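Local coordinates for protein alcohol oxidase (Myceliophthora thermophila, PDB 6F74) that binds FAD and probably acts as a flavoprotein oxidase of the VAO type, at residues N322-A325 with E326-D329; K569-P572 with D573-F577; G475-V478 with F479-A483; C67-G70 with P71-L75; Y517-H520 with Q521-V525. All blocks are in the same frame, centred on the assembly; numbering follows the deposited sequence.

Contact 1 (N322-A325 with E326-D329); sequences NETA and ENKD
A chi1 of 60° sets the hydroxyl of Thr324 between its own backbone N and carbonyl carbon, and from there OG1 reaches forward to the chain three residues on. The backbone N of Asn327 donates to Thr324 OG1 over 3.0 Å, with an N-H...O angle of 147°. The same hydroxyl meets a water at 3.0 Å from OG1, and that water accepts the N-H of Lys328, its oxygen 3.2 Å from Lys328 N. Through one direct bond and one water, the threonine thus serves two consecutive N-H groups where helix 328-346 starts. Asn327 occupies the N-cap position with both backbone angles positive, yet its side chain makes no capping bond. Instead its amide folds back beside the preceding loop: CG lies 3.3 Å from Thr324 O, and OD1 is 4.0 Å from CG of Glu323. The amide and the Glu323 carboxylate planes are nearly parallel, 13° apart. Asn327 ND2 is held by the carbonyl of Arg357, while the Glu323 carboxylate binds His368 N and Ser369 OG. With an alanine in place of Asn327, the Arg357 carbonyl is likely to lose this donor and a gap to open beside Glu323. This surface turn leads from strand 311-320 into helix 328-346, and Glu323 and Asn327 fasten it to the loop between strands 349-356 and 370-378.

Contact 2 (K569-P572 with D573-F577); sequences KYDP and DNIFF. With GOL (glycerol), chain L.
Asp571 grips the turn that follows it with both carboxylate oxygens. Its CG stands opposite the backbone N (chi1 -169°), which carries the carboxylate forward to two successive N-H groups. Ile575 N donates to Asp571 OD1 at 3.0 Å, on the syn side and 16° out of the carboxylate plane. Phe576 N uses the syn lone pair of Asp571 OD2, also at 3.0 Å and straighter, with an angle of 163°. The carboxylate is buried, and OD2 has a further partner in the salt bridge to Lys567, whose ammonium also binds Asn574 OD1; these bonds would be expected to stabilise its negative charge. Beside it, CD2 of the Phe576 ring packs 3.5 Å from Asp571 OD2.

The side of Pro572 and Asp573 is looser and exposed, and there a water donates to Asp571 OD1 at 2.7 Å and accepts the N-H of Asp573. Elsewhere on the turn, a glycerol, probably from the crystallisation liquor, bonds to Asp571 O and Asn574 ND2.

Two successive type I beta turns share Asn574: Asp571 to Asn574, closed by Asn574 N to Asp571 O at 3.2 Å, and Asn574 to Phe577. They follow the end of helix 560-570 in the berberine-bridge-enzyme-like C-terminal region, where Phe576 packs on helix 135-147 near the FAD-binding residue Thr154.

Contact 3 (G475-V478 with F479-A483); sequences GGQV and FKDKA
The short helix 477-480, entered through two glycines after strand 467-472, carries this contact. Phe479 lays its ring back against Gly475, just ahead of the helix; Gly475 CA sits 3.4 Å from the ring centroid and only 5° off the normal, a CH-pi contact over the middle of the face. Both glycines have positive phi, a backbone shape that glycine adopts readily. Gly476, at the N-cap position, accepts Lys480 N on its carbonyl O at 3.1 Å, a nearly straight bond of 173°. One residue later, Asp481 N donates to Gln477 O over 2.8 Å.

A side-chain bond spans the same turn. The Gln477 chain is bent at chi2 (61°), curling its amide back so that NE2 donates to Asp481 OD1 at 2.7 Å. The acceptor lies in the amide plane, whereas the N-H arrives from above the carboxylate plane. NE2 also runs 3.5 Å from CG of Lys480. Replacing Gln477 by an alanine is likely to deprive Asp481 OD1 of this donor and free its carboxylate to turn.

The Gln477 amide thus gives the Asp481 carboxylate a neutral donor, a bond that probably helps the charged group to lie close over the end of this short helix.

Contact 4 (C67-G70 with P71-L75); sequences CYDG and PQKDL
Asp69 and Lys73 form the charged part of the contact, their side chains lying side by side and pointing the same way. Lys73 NZ donates to Asp69 OD1 over 2.8 Å in a salt bridge, meeting the oxygen nearly along its C-O axis. The lysine begins with CG opposite its backbone N (chi1 -173°) and bends at chi3, which brings CE as well to 3.3 Å from Asp69 OD1. Both residues are exposed, so solvent probably weakens the attraction.

Among the uncharged hydrogen bonds, Lys73 N donates to Gly70 O at 3.0 Å and 164°, closing the turn. The Gln72 chain bends at chi2 and folds its amide back toward the preceding chain, where NE2 bonds to the carbonyl of Gln65, before the turn.

Packing and backbone shape complete the contact. CB of Lys73 rests 3.3 Å from Tyr68 O. Gly70 has phi 129°, and a CB there would collide with CD of Pro71, so the tight entry to the proline relies on the missing side chain.

Gly70 to Lys73 is a type I beta turn with proline at its second position. It lies at the surface just ahead of helix 75-84, N-capped by Asp74 through Arg77 N, and the Cys67-Cys78 disulfide ties the chain just before the turn to that helix.

Contact 5 (Y517-H520 with Q521-V525); sequences YVQH and QVTHV
Gln521 opens the second segment by crossing the ring of Tyr517, one helical turn back. Its CG lies over one face, 4.1 Å from the ring centroid, toward the rim, in a CH-pi contact, and its amide is inclined 21° to the ring. The Tyr517 hydroxyl itself binds Glu464 and Lys461. Val522 follows, buried, its CG2 lying 4.4 Å from CG1 of Val518 in a light apolar touch.

Thr523 comes next, with OG1 accepting Gln519 NE2 at 2.9 Å; the partner is tilted 23° from the amide plane. The bend of Gln519 at chi2 (62°) directs its amide forward along the helix to this hydroxyl, which is also bonded to Asp545.

At His524 the contact turns to the exposed side. Its CB stands 4.0 Å from the centroid of the His520 ring, over one face, and CD2 approaches His520 ND1 at 3.5 Å with the two rings oblique. Behind them, His524 N donates to His520 O at 2.9 Å. Val525 N makes a weak bond to the same oxygen at 3.5 Å, where the helix widens into a pi-type turn.

The whole contact lies within helix 512-533, which follows strand 498-503 of the seven-stranded antiparallel sheet; Gln521 touches the intervening loop at Gln504, and Gln519 the loop at Asp545 and Ser547.

In the fold
The five contacts follow one another in series along the chain; none nest or cross, and no two touch. Contact 4 comes first, folding a turn within the loop between strand 57-59 and helix 75-84. Contact 1 turns the chain from strand 311-320 of the seven-stranded sheet into helix 328-346. Contact 3 begins the short helix after strand 467-472 of the same sheet, while contact 5 lies inside helix 512-533, beyond strand 498-503. Last, contact 2 turns the chain as it leaves helix 560-570 and leads back toward the FAD-binding region. Contacts 1 and 5 are the nearest pair, centres 24 Å apart; contacts 3 and 4 are farthest, at 54 Å.

Contact 1 (N322-A325 with E326-D329)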
loop_
_atom_site.group_PDB
_atom_site.type_symbol
_atom_site.label_atom_id
_atom_site.label_comp_id
_atom_site.label_asym_id
_atom_site.label_seq_id
_atom_site.Cartn_x
_atom_site.Cartn_y
_atom_site.Cartn_z
ATOM N N ASN A 322 -35.159 -6.919 0.683
ATOM C CA ASN A 322 -35.764 -6.555 1.976
ATOM C C ASN A 322 -34.642 -6.056 2.879
ATOM O O ASN A 322 -33.924 -6.821 3.517
ATOM C CB ASN A 322 -36.417 -7.832 2.476
ATOM C CG ASN A 322 -37.046 -7.750 3.870
ATOM O OD1 ASN A 322 -37.858 -6.873 4.158
ATOM N ND2 ASN A 322 -36.751 -8.760 4.702
ATOM N N GLU A 323 -34.447 -4.752 2.881
ATOM C CA GLU A 323 -33.333 -4.178 3.569
ATOM C C GLU A 323 -33.694 -4.064 5.072
ATOM O O GLU A 323 -34.766 -3.592 5.414
ATOM C CB GLU A 323 -32.920 -2.826 3.007
ATOM C CG GLU A 323 -31.472 -2.598 3.280
ATOM C CD GLU A 323 -30.880 -1.333 2.680
ATOM O OE1 GLU A 323 -31.560 -0.543 1.987
ATOM O OE2 GLU A 323 -29.707 -1.161 2.963
ATOM N N THR A 324 -32.793 -4.538 5.937
ATOM C CA THR A 324 -32.926 -4.490 7.377
ATOM C C THR A 324 -31.518 -4.208 7.933
ATOM O O THR A 324 -30.492 -4.349 7.210
ATOM C CB THR A 324 -33.442 -5.809 7.986
ATOM O OG1 THR A 324 -32.535 -6.878 7.686
ATOM C CG2 THR A 324 -34.781 -6.187 7.436
ATOM N N ALA A 325 -31.473 -3.828 9.214
ATOM C CA ALA A 325 -30.215 -3.592 9.925
ATOM C C ALA A 325 -29.373 -4.866 10.006
ATOM O O ALA A 325 -28.174 -4.816 9.831
ATOM C CB ALA A 325 -30.516 -3.070 11.328
ATOM N N GLU A 326 -30.017 -6.006 10.248
ATOM C CA GLU A 326 -29.322 -7.301 10.272
ATOM C C GLU A 326 -28.799 -7.728 8.866
ATOM O O GLU A 326 -27.712 -8.296 8.767
ATOM C CB GLU A 326 -30.250 -8.377 10.821
ATOM C CG GLU A 326 -29.584 -9.740 11.021
ATOM C CD GLU A 326 -30.464 -10.762 11.683
ATOM O OE1 GLU A 326 -31.398 -10.354 12.456
ATOM O OE2 GLU A 326 -30.155 -11.971 11.558
ATOM N N ASN A 327 -29.581 -7.462 7.805
ATOM C CA ASN A 327 -29.261 -7.864 6.431
ATOM C C ASN A 327 -28.814 -9.324 6.327
ATOM O O ASN A 327 -27.832 -9.648 5.662
ATOM C CB ASN A 327 -28.225 -6.910 5.794
ATOM C CG ASN A 327 -28.854 -5.944 4.788
ATOM O OD1 ASN A 327 -29.903 -6.191 4.252
ATOM N ND2 ASN A 327 -28.162 -4.872 4.501
ATOM N N LYS A 328 -29.586 -10.185 6.973
ATOM C CA LYS A 328 -29.245 -11.598 7.066
ATOM C C LYS A 328 -29.011 -12.229 5.666
ATOM O O LYS A 328 -27.980 -12.854 5.469
ATOM C CB LYS A 328 -30.298 -12.345 7.855
ATOM C CG LYS A 328 -29.888 -13.767 8.181
ATOM C CD LYS A 328 -31.016 -14.551 8.835
ATOM C CE LYS A 328 -30.686 -16.044 8.846
ATOM N NZ LYS A 328 -30.375 -16.593 7.479
ATOM N N ASP A 329 -29.947 -12.017 4.725
ATOM C CA ASP A 329 -29.843 -12.660 3.406
ATOM C C ASP A 329 -28.656 -12.179 2.564
ATOM O O ASP A 329 -27.989 -12.972 1.921
ATOM C CB ASP A 329 -31.121 -12.447 2.577
ATOM C CG ASP A 329 -32.355 -13.051 3.211
ATOM O OD1 ASP A 329 -32.329 -14.158 3.774
ATOM O OD2 ASP A 329 -33.375 -12.373 3.137
HETATM O O HOH W 1 -32.506 -9.834 8.207
#

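Contact 2 (K569-P572 with D573-F577)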
loop_
_atom_site.group_PDB
_atom_site.type_symbol
_atom_site.label_atom_id
_atom_site.label_comp_id
_atom_site.label_asym_id
_atom_site.label_seq_id
_atom_site.Cartn_x
_atom_site.Cartn_y
_atom_site.Cartn_z
ATOM N N LYS A 569 22.630 -6.998 9.125
ATOM C CA LYS A 569 23.834 -6.965 8.276
ATOM C C LYS A 569 23.974 -5.628 7.543
ATOM O O LYS A 569 25.000 -4.975 7.651
ATOM C CB LYS A 569 23.799 -8.113 7.250
ATOM C CG LYS A 569 24.975 -8.162 6.276
ATOM C CD LYS A 569 24.865 -9.339 5.332
ATOM C CE LYS A 569 25.898 -9.277 4.211
ATOM N NZ LYS A 569 25.709 -10.400 3.252
ATOM N N TYR A 570 22.938 -5.219 6.820
ATOM C CA TYR A 570 23.013 -4.090 5.897
ATOM C C TYR A 570 22.711 -2.717 6.508
ATOM O O TYR A 570 23.150 -1.696 5.970
ATOM C CB TYR A 570 22.090 -4.339 4.699
ATOM C CG TYR A 570 22.600 -5.441 3.804
ATOM C CD1 TYR A 570 23.638 -5.185 2.898
ATOM C CD2 TYR A 570 22.068 -6.725 3.860
ATOM C CE1 TYR A 570 24.127 -6.175 2.059
ATOM C CE2 TYR A 570 22.554 -7.728 3.022
ATOM C CZ TYR A 570 23.580 -7.441 2.115
ATOM O OH TYR A 570 24.070 -8.412 1.280
ATOM N N ASP A 571 21.936 -2.698 7.597
ATOM C CA ASP A 571 21.690 -1.486 8.345
ATOM C C ASP A 571 21.807 -1.721 9.848
ATOM O O ASP A 571 20.808 -1.682 10.550
ATOM C CB ASP A 571 20.313 -0.939 7.983
ATOM C CG ASP A 571 20.071 0.463 8.519
ATOM O OD1 ASP A 571 21.026 1.157 8.910
ATOM O OD2 ASP A 571 18.901 0.858 8.541
ATOM N N PRO A 572 23.041 -1.958 10.350
ATOM C CA PRO A 572 23.209 -2.248 11.771
ATOM C C PRO A 572 22.760 -1.133 12.731
ATOM O O PRO A 572 22.386 -1.415 13.867
ATOM C CB PRO A 572 24.717 -2.537 11.922
ATOM C CG PRO A 572 25.365 -2.078 10.670
ATOM C CD PRO A 572 24.313 -2.000 9.611
ATOM N N ASP A 573 22.834 0.113 12.284
ATOM C CA ASP A 573 22.498 1.277 13.130
ATOM C C ASP A 573 21.058 1.710 12.987
ATOM O O ASP A 573 20.593 2.581 13.726
ATOM C CB ASP A 573 23.438 2.455 12.847
ATOM C CG ASP A 573 24.865 2.140 13.166
ATOM O OD1 ASP A 573 25.065 1.337 14.077
ATOM O OD2 ASP A 573 25.791 2.658 12.496
ATOM N N ASN A 574 20.355 1.081 12.046
ATOM C CA ASN A 574 18.947 1.343 11.784
ATOM C C ASN A 574 18.733 2.797 11.385
ATOM O O ASN A 574 17.824 3.490 11.889
ATOM C CB ASN A 574 18.071 0.942 12.957
ATOM C CG ASN A 574 16.712 0.460 12.529
ATOM O OD1 ASN A 574 16.260 0.781 11.441
ATOM N ND2 ASN A 574 16.074 -0.382 13.362
ATOM N N ILE A 575 19.578 3.233 10.452
ATOM C CA ILE A 575 19.469 4.536 9.866
ATOM C C ILE A 575 18.141 4.684 9.136
ATOM O O ILE A 575 17.617 5.801 9.046
ATOM C CB ILE A 575 20.680 4.834 8.917
ATOM C CG1 ILE A 575 22.016 4.717 9.667
ATOM C CG2 ILE A 575 20.571 6.208 8.268
ATOM C CD1 ILE A 575 22.104 5.503 10.966
ATOM N N PHE A 576 17.586 3.564 8.650
ATOM C CA PHE A 576 16.355 3.585 7.905
ATOM C C PHE A 576 15.152 3.091 8.682
ATOM O O PHE A 576 14.201 2.564 8.084
ATOM C CB PHE A 576 16.535 2.792 6.612
ATOM C CG PHE A 576 17.731 3.214 5.801
ATOM C CD1 PHE A 576 17.898 4.534 5.446
ATOM C CD2 PHE A 576 18.645 2.286 5.348
ATOM C CE1 PHE A 576 18.989 4.933 4.671
ATOM C CE2 PHE A 576 19.752 2.675 4.607
ATOM C CZ PHE A 576 19.914 4.004 4.250
ATOM N N PHE A 577 15.168 3.298 9.999
ATOM C CA PHE A 577 14.056 2.935 10.866
ATOM C C PHE A 577 12.731 3.347 10.265
ATOM O O PHE A 577 12.584 4.475 9.812
ATOM C CB PHE A 577 14.149 3.570 12.253
ATOM C CG PHE A 577 12.949 3.290 13.116
ATOM C CD1 PHE A 577 12.877 2.109 13.876
ATOM C CD2 PHE A 577 11.868 4.140 13.121
ATOM C CE1 PHE A 577 11.771 1.823 14.644
ATOM C CE2 PHE A 577 10.743 3.852 13.877
ATOM C CZ PHE A 577 10.696 2.684 14.632
HETATM C C1 GOL L . 17.559 -4.189 14.314
HETATM O O1 GOL L . 18.119 -5.246 15.110
HETATM C C2 GOL L . 18.448 -2.960 14.453
HETATM O O2 GOL L . 17.678 -1.916 15.055
HETATM C C3 GOL L . 19.013 -2.444 13.134
HETATM O O3 GOL L . 19.590 -3.449 12.283
HETATM O O HOH W 2 23.604 1.320 9.641
#

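Contact 3 (G475-V478 with F479-A483)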
loop_
_atom_site.group_PDB
_atom_site.type_symbol
_atom_site.label_atom_id
_atom_site.label_comp_id
_atom_site.label_asym_id
_atom_site.label_seq_id
_atom_site.Cartn_x
_atom_site.Cartn_y
_atom_site.Cartn_z
ATOM N N GLY A 475 -3.257 -16.545 -6.015
ATOM C CA GLY A 475 -3.531 -17.712 -6.823
ATOM C C GLY A 475 -2.672 -17.692 -8.075
ATOM O O GLY A 475 -1.791 -16.855 -8.212
ATOM N N GLY A 476 -2.933 -18.617 -8.990
ATOM C CA GLY A 476 -2.242 -18.664 -10.295
ATOM C C GLY A 476 -0.728 -18.558 -10.203
ATOM O O GLY A 476 -0.074 -19.408 -9.598
ATOM N N GLN A 477 -0.164 -17.516 -10.809
ATOM C CA GLN A 477 1.298 -17.391 -10.895
ATOM C C GLN A 477 1.909 -17.092 -9.524
ATOM O O GLN A 477 3.032 -17.494 -9.252
ATOM C CB GLN A 477 1.711 -16.337 -11.917
ATOM C CG GLN A 477 3.197 -16.284 -12.265
ATOM C CD GLN A 477 3.696 -17.570 -12.877
ATOM O OE1 GLN A 477 3.075 -18.123 -13.786
ATOM N NE2 GLN A 477 4.812 -18.075 -12.347
ATOM N N VAL A 478 1.145 -16.455 -8.639
ATOM C CA VAL A 478 1.623 -16.185 -7.283
ATOM C C VAL A 478 1.880 -17.494 -6.532
ATOM O O VAL A 478 2.868 -17.604 -5.785
ATOM C CB VAL A 478 0.665 -15.288 -6.466
ATOM C CG1 VAL A 478 1.284 -14.946 -5.109
ATOM C CG2 VAL A 478 0.345 -13.995 -7.209
ATOM N N PHE A 479 0.999 -18.476 -6.740
ATOM C CA PHE A 479 1.178 -19.821 -6.183
ATOM C C PHE A 479 2.393 -20.486 -6.825
ATOM O O PHE A 479 3.282 -20.985 -6.146
ATOM C CB PHE A 479 -0.087 -20.664 -6.427
ATOM C CG PHE A 479 -1.251 -20.353 -5.495
ATOM C CD1 PHE A 479 -1.222 -19.303 -4.573
ATOM C CD2 PHE A 479 -2.408 -21.114 -5.581
ATOM C CE1 PHE A 479 -2.295 -19.052 -3.739
ATOM C CE2 PHE A 479 -3.505 -20.849 -4.750
ATOM C CZ PHE A 479 -3.443 -19.830 -3.824
ATOM N N LYS A 480 2.429 -20.472 -8.144
ATOM C CA LYS A 480 3.548 -21.032 -8.869
ATOM C C LYS A 480 4.900 -20.467 -8.429
ATOM O O LYS A 480 5.854 -21.223 -8.275
ATOM C CB LYS A 480 3.358 -20.832 -10.373
ATOM C CG LYS A 480 4.522 -21.341 -11.205
ATOM C CD LYS A 480 4.053 -21.757 -12.586
ATOM C CE LYS A 480 5.220 -22.135 -13.490
ATOM N NZ LYS A 480 4.651 -22.833 -14.668
ATOM N N ASP A 481 4.954 -19.160 -8.151
ATOM C CA ASP A 481 6.214 -18.488 -7.827
ATOM C C ASP A 481 6.754 -18.880 -6.449
ATOM O O ASP A 481 7.749 -18.354 -6.004
ATOM C CB ASP A 481 6.064 -16.962 -7.912
ATOM C CG ASP A 481 5.919 -16.447 -9.328
ATOM O OD1 ASP A 481 6.255 -17.178 -10.278
ATOM O OD2 ASP A 481 5.468 -15.291 -9.496
ATOM N N LYS A 482 6.072 -19.782 -5.746
ATOM C CA LYS A 482 6.674 -20.473 -4.626
ATOM C C LYS A 482 7.963 -21.203 -4.984
ATOM O O LYS A 482 8.848 -21.330 -4.128
ATOM C CB LYS A 482 5.667 -21.463 -4.035
ATOM C CG LYS A 482 6.235 -22.301 -2.889
ATOM C CD LYS A 482 5.890 -23.819 -2.938
ATOM C CE LYS A 482 4.784 -24.225 -1.954
ATOM N NZ LYS A 482 5.362 -24.508 -0.591
ATOM N N ALA A 483 8.081 -21.691 -6.223
ATOM C CA ALA A 483 9.342 -22.279 -6.709
ATOM C C ALA A 483 10.543 -21.319 -6.673
ATOM O O ALA A 483 11.692 -21.756 -6.577
ATOM C CB ALA A 483 9.170 -22.844 -8.102
#

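Contact 4 (C67-G70 with P71-L75)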
loop_
_atom_site.group_PDB
_atom_site.type_symbol
_atom_site.label_atom_id
_atom_site.label_comp_id
_atom_site.label_asym_id
_atom_site.label_seq_id
_atom_site.Cartn_x
_atom_site.Cartn_y
_atom_site.Cartn_z
ATOM N N CYS A 67 -5.055 27.636 7.585
ATOM C CA CYS A 67 -6.361 27.615 8.236
ATOM C C CYS A 67 -6.362 28.095 9.690
ATOM O O CYS A 67 -7.426 28.217 10.283
ATOM C CB CYS A 67 -6.966 26.190 8.167
ATOM S SG CYS A 67 -7.329 25.625 6.483
ATOM N N TYR A 68 -5.185 28.333 10.258
ATOM C CA TYR A 68 -5.059 28.620 11.685
ATOM C C TYR A 68 -4.484 30.016 11.953
ATOM O O TYR A 68 -3.692 30.548 11.162
ATOM C CB TYR A 68 -4.229 27.515 12.364
ATOM C CG TYR A 68 -4.856 26.144 12.240
ATOM C CD1 TYR A 68 -4.706 25.403 11.065
ATOM C CD2 TYR A 68 -5.634 25.605 13.273
ATOM C CE1 TYR A 68 -5.270 24.144 10.932
ATOM C CE2 TYR A 68 -6.190 24.331 13.175
ATOM C CZ TYR A 68 -6.021 23.611 12.003
ATOM O OH TYR A 68 -6.583 22.349 11.906
ATOM N N ASP A 69 -4.852 30.595 13.084
ATOM C CA ASP A 69 -4.346 31.922 13.512
ATOM C C ASP A 69 -2.850 31.963 13.663
ATOM O O ASP A 69 -2.257 31.020 14.132
ATOM C CB ASP A 69 -4.932 32.350 14.863
ATOM C CG ASP A 69 -6.377 32.618 14.812
ATOM O OD1 ASP A 69 -6.923 32.743 13.702
ATOM O OD2 ASP A 69 -6.994 32.710 15.900
ATOM N N GLY A 70 -2.267 33.107 13.326
ATOM C CA GLY A 70 -0.813 33.302 13.358
ATOM C C GLY A 70 -0.284 33.865 12.042
ATOM O O GLY A 70 -1.066 34.116 11.115
ATOM N N PRO A 71 1.035 34.047 11.937
ATOM C CA PRO A 71 1.674 34.752 10.810
ATOM C C PRO A 71 1.426 34.152 9.429
ATOM O O PRO A 71 1.428 34.842 8.434
ATOM C CB PRO A 71 3.193 34.672 11.143
ATOM C CG PRO A 71 3.289 34.244 12.583
ATOM C CD PRO A 71 2.023 33.539 12.918
ATOM N N GLN A 72 1.210 32.859 9.407
ATOM C CA GLN A 72 0.963 32.080 8.199
ATOM C C GLN A 72 -0.500 31.927 7.803
ATOM O O GLN A 72 -0.784 31.224 6.831
ATOM C CB GLN A 72 1.638 30.691 8.322
ATOM C CG GLN A 72 0.845 29.615 9.107
ATOM C CD GLN A 72 0.364 30.112 10.480
ATOM O OE1 GLN A 72 1.190 30.563 11.307
ATOM N NE2 GLN A 72 -0.953 30.056 10.734
ATOM N N LYS A 73 -1.425 32.573 8.521
ATOM C CA LYS A 73 -2.843 32.483 8.192
ATOM C C LYS A 73 -3.186 33.082 6.820
ATOM O O LYS A 73 -2.707 34.147 6.489
ATOM C CB LYS A 73 -3.680 33.189 9.257
ATOM C CG LYS A 73 -5.199 33.023 9.103
ATOM C CD LYS A 73 -5.950 33.946 10.058
ATOM C CE LYS A 73 -7.252 33.291 10.514
ATOM N NZ LYS A 73 -7.973 34.138 11.495
ATOM N N ASP A 74 -4.065 32.418 6.075
ATOM C CA ASP A 74 -4.487 32.853 4.733
ATOM C C ASP A 74 -5.744 32.055 4.352
ATOM O O ASP A 74 -5.661 30.863 3.976
ATOM C CB ASP A 74 -3.345 32.592 3.707
ATOM C CG ASP A 74 -3.695 32.992 2.286
ATOM O OD1 ASP A 74 -4.871 33.199 1.957
ATOM O OD2 ASP A 74 -2.753 33.051 1.486
ATOM N N LEU A 75 -6.906 32.686 4.473
ATOM C CA LEU A 75 -8.174 31.976 4.292
ATOM C C LEU A 75 -8.440 31.521 2.849
ATOM O O LEU A 75 -9.130 30.518 2.629
ATOM C CB LEU A 75 -9.333 32.794 4.845
ATOM C CG LEU A 75 -9.360 32.814 6.394
ATOM C CD1 LEU A 75 -8.460 33.882 6.951
ATOM C CD2 LEU A 75 -10.794 33.053 6.900
#

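Contact 5 (Y517-H520 with Q521-V525)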
loop_
_atom_site.group_PDB
_atom_site.type_symbol
_atom_site.label_atom_id
_atom_site.label_comp_id
_atom_site.label_asym_id
_atom_site.label_seq_id
_atom_site.Cartn_x
_atom_site.Cartn_y
_atom_site.Cartn_z
ATOM N N TYR A 517 -10.837 3.592 20.584
ATOM C CA TYR A 517 -12.066 2.793 20.411
ATOM C C TYR A 517 -12.107 2.177 19.010
ATOM O O TYR A 517 -12.342 0.991 18.853
ATOM C CB TYR A 517 -13.356 3.622 20.687
ATOM C CG TYR A 517 -14.592 2.867 20.245
ATOM C CD1 TYR A 517 -15.120 1.847 21.022
ATOM C CD2 TYR A 517 -15.185 3.122 19.017
ATOM C CE1 TYR A 517 -16.245 1.118 20.611
ATOM C CE2 TYR A 517 -16.292 2.399 18.570
ATOM C CZ TYR A 517 -16.827 1.400 19.370
ATOM O OH TYR A 517 -17.917 0.657 18.885
ATOM N N VAL A 518 -11.879 2.980 17.986
ATOM C CA VAL A 518 -11.915 2.468 16.611
ATOM C C VAL A 518 -10.781 1.479 16.356
ATOM O O VAL A 518 -11.007 0.443 15.741
ATOM C CB VAL A 518 -11.905 3.600 15.573
ATOM C CG1 VAL A 518 -11.807 3.039 14.154
ATOM C CG2 VAL A 518 -13.172 4.429 15.700
ATOM N N GLN A 519 -9.575 1.796 16.808
ATOM C CA GLN A 519 -8.427 0.901 16.613
ATOM C C GLN A 519 -8.662 -0.464 17.261
ATOM O O GLN A 519 -8.308 -1.497 16.683
ATOM C CB GLN A 519 -7.127 1.505 17.182
ATOM C CG GLN A 519 -5.887 0.688 16.855
ATOM C CD GLN A 519 -5.664 0.604 15.353
ATOM O OE1 GLN A 519 -5.273 1.590 14.744
ATOM N NE2 GLN A 519 -5.947 -0.556 14.747
ATOM N N HIS A 520 -9.268 -0.454 18.447
ATOM C CA HIS A 520 -9.657 -1.672 19.144
ATOM C C HIS A 520 -10.691 -2.505 18.396
ATOM O O HIS A 520 -10.593 -3.726 18.389
ATOM C CB HIS A 520 -10.228 -1.345 20.529
ATOM C CG HIS A 520 -10.624 -2.561 21.319
ATOM N ND1 HIS A 520 -9.730 -3.262 22.101
ATOM C CD2 HIS A 520 -11.797 -3.234 21.389
ATOM C CE1 HIS A 520 -10.348 -4.291 22.650
ATOM N NE2 HIS A 520 -11.595 -4.305 22.222
ATOM N N GLN A 521 -11.698 -1.864 17.810
ATOM C CA GLN A 521 -12.648 -2.588 16.973
ATOM C C GLN A 521 -11.941 -3.232 15.781
ATOM O O GLN A 521 -12.174 -4.391 15.497
ATOM C CB GLN A 521 -13.773 -1.676 16.476
ATOM C CG GLN A 521 -14.735 -1.162 17.575
ATOM C CD GLN A 521 -15.409 -2.258 18.359
ATOM O OE1 GLN A 521 -16.107 -3.079 17.793
ATOM N NE2 GLN A 521 -15.184 -2.291 19.669
ATOM N N VAL A 522 -11.069 -2.485 15.097
ATOM C CA VAL A 522 -10.374 -2.997 13.933
ATOM C C VAL A 522 -9.427 -4.132 14.291
ATOM O O VAL A 522 -9.467 -5.192 13.649
ATOM C CB VAL A 522 -9.636 -1.892 13.177
ATOM C CG1 VAL A 522 -8.824 -2.450 12.003
ATOM C CG2 VAL A 522 -10.663 -0.888 12.623
ATOM N N THR A 523 -8.605 -3.937 15.316
ATOM C CA THR A 523 -7.603 -4.939 15.689
ATOM C C THR A 523 -8.196 -6.158 16.403
ATOM O O THR A 523 -7.935 -7.298 15.999
ATOM C CB THR A 523 -6.475 -4.323 16.571
ATOM O OG1 THR A 523 -5.776 -3.285 15.849
ATOM C CG2 THR A 523 -5.465 -5.422 17.000
ATOM N N HIS A 524 -8.984 -5.918 17.459
ATOM C CA HIS A 524 -9.414 -6.979 18.376
ATOM C C HIS A 524 -10.825 -7.519 18.193
ATOM O O HIS A 524 -11.149 -8.507 18.838
ATOM C CB HIS A 524 -9.247 -6.519 19.843
ATOM C CG HIS A 524 -7.828 -6.204 20.206
ATOM N ND1 HIS A 524 -6.853 -7.177 20.297
ATOM C CD2 HIS A 524 -7.219 -5.031 20.475
ATOM C CE1 HIS A 524 -5.704 -6.622 20.628
ATOM N NE2 HIS A 524 -5.896 -5.317 20.739
ATOM N N VAL A 525 -11.651 -6.876 17.370
ATOM C CA VAL A 525 -12.957 -7.427 16.951
ATOM C C VAL A 525 -12.872 -7.886 15.480
ATOM O O VAL A 525 -13.009 -9.077 15.183
ATOM C CB VAL A 525 -14.107 -6.423 17.204
ATOM C CG1 VAL A 525 -15.441 -7.000 16.747
ATOM C CG2 VAL A 525 -14.198 -6.091 18.700
#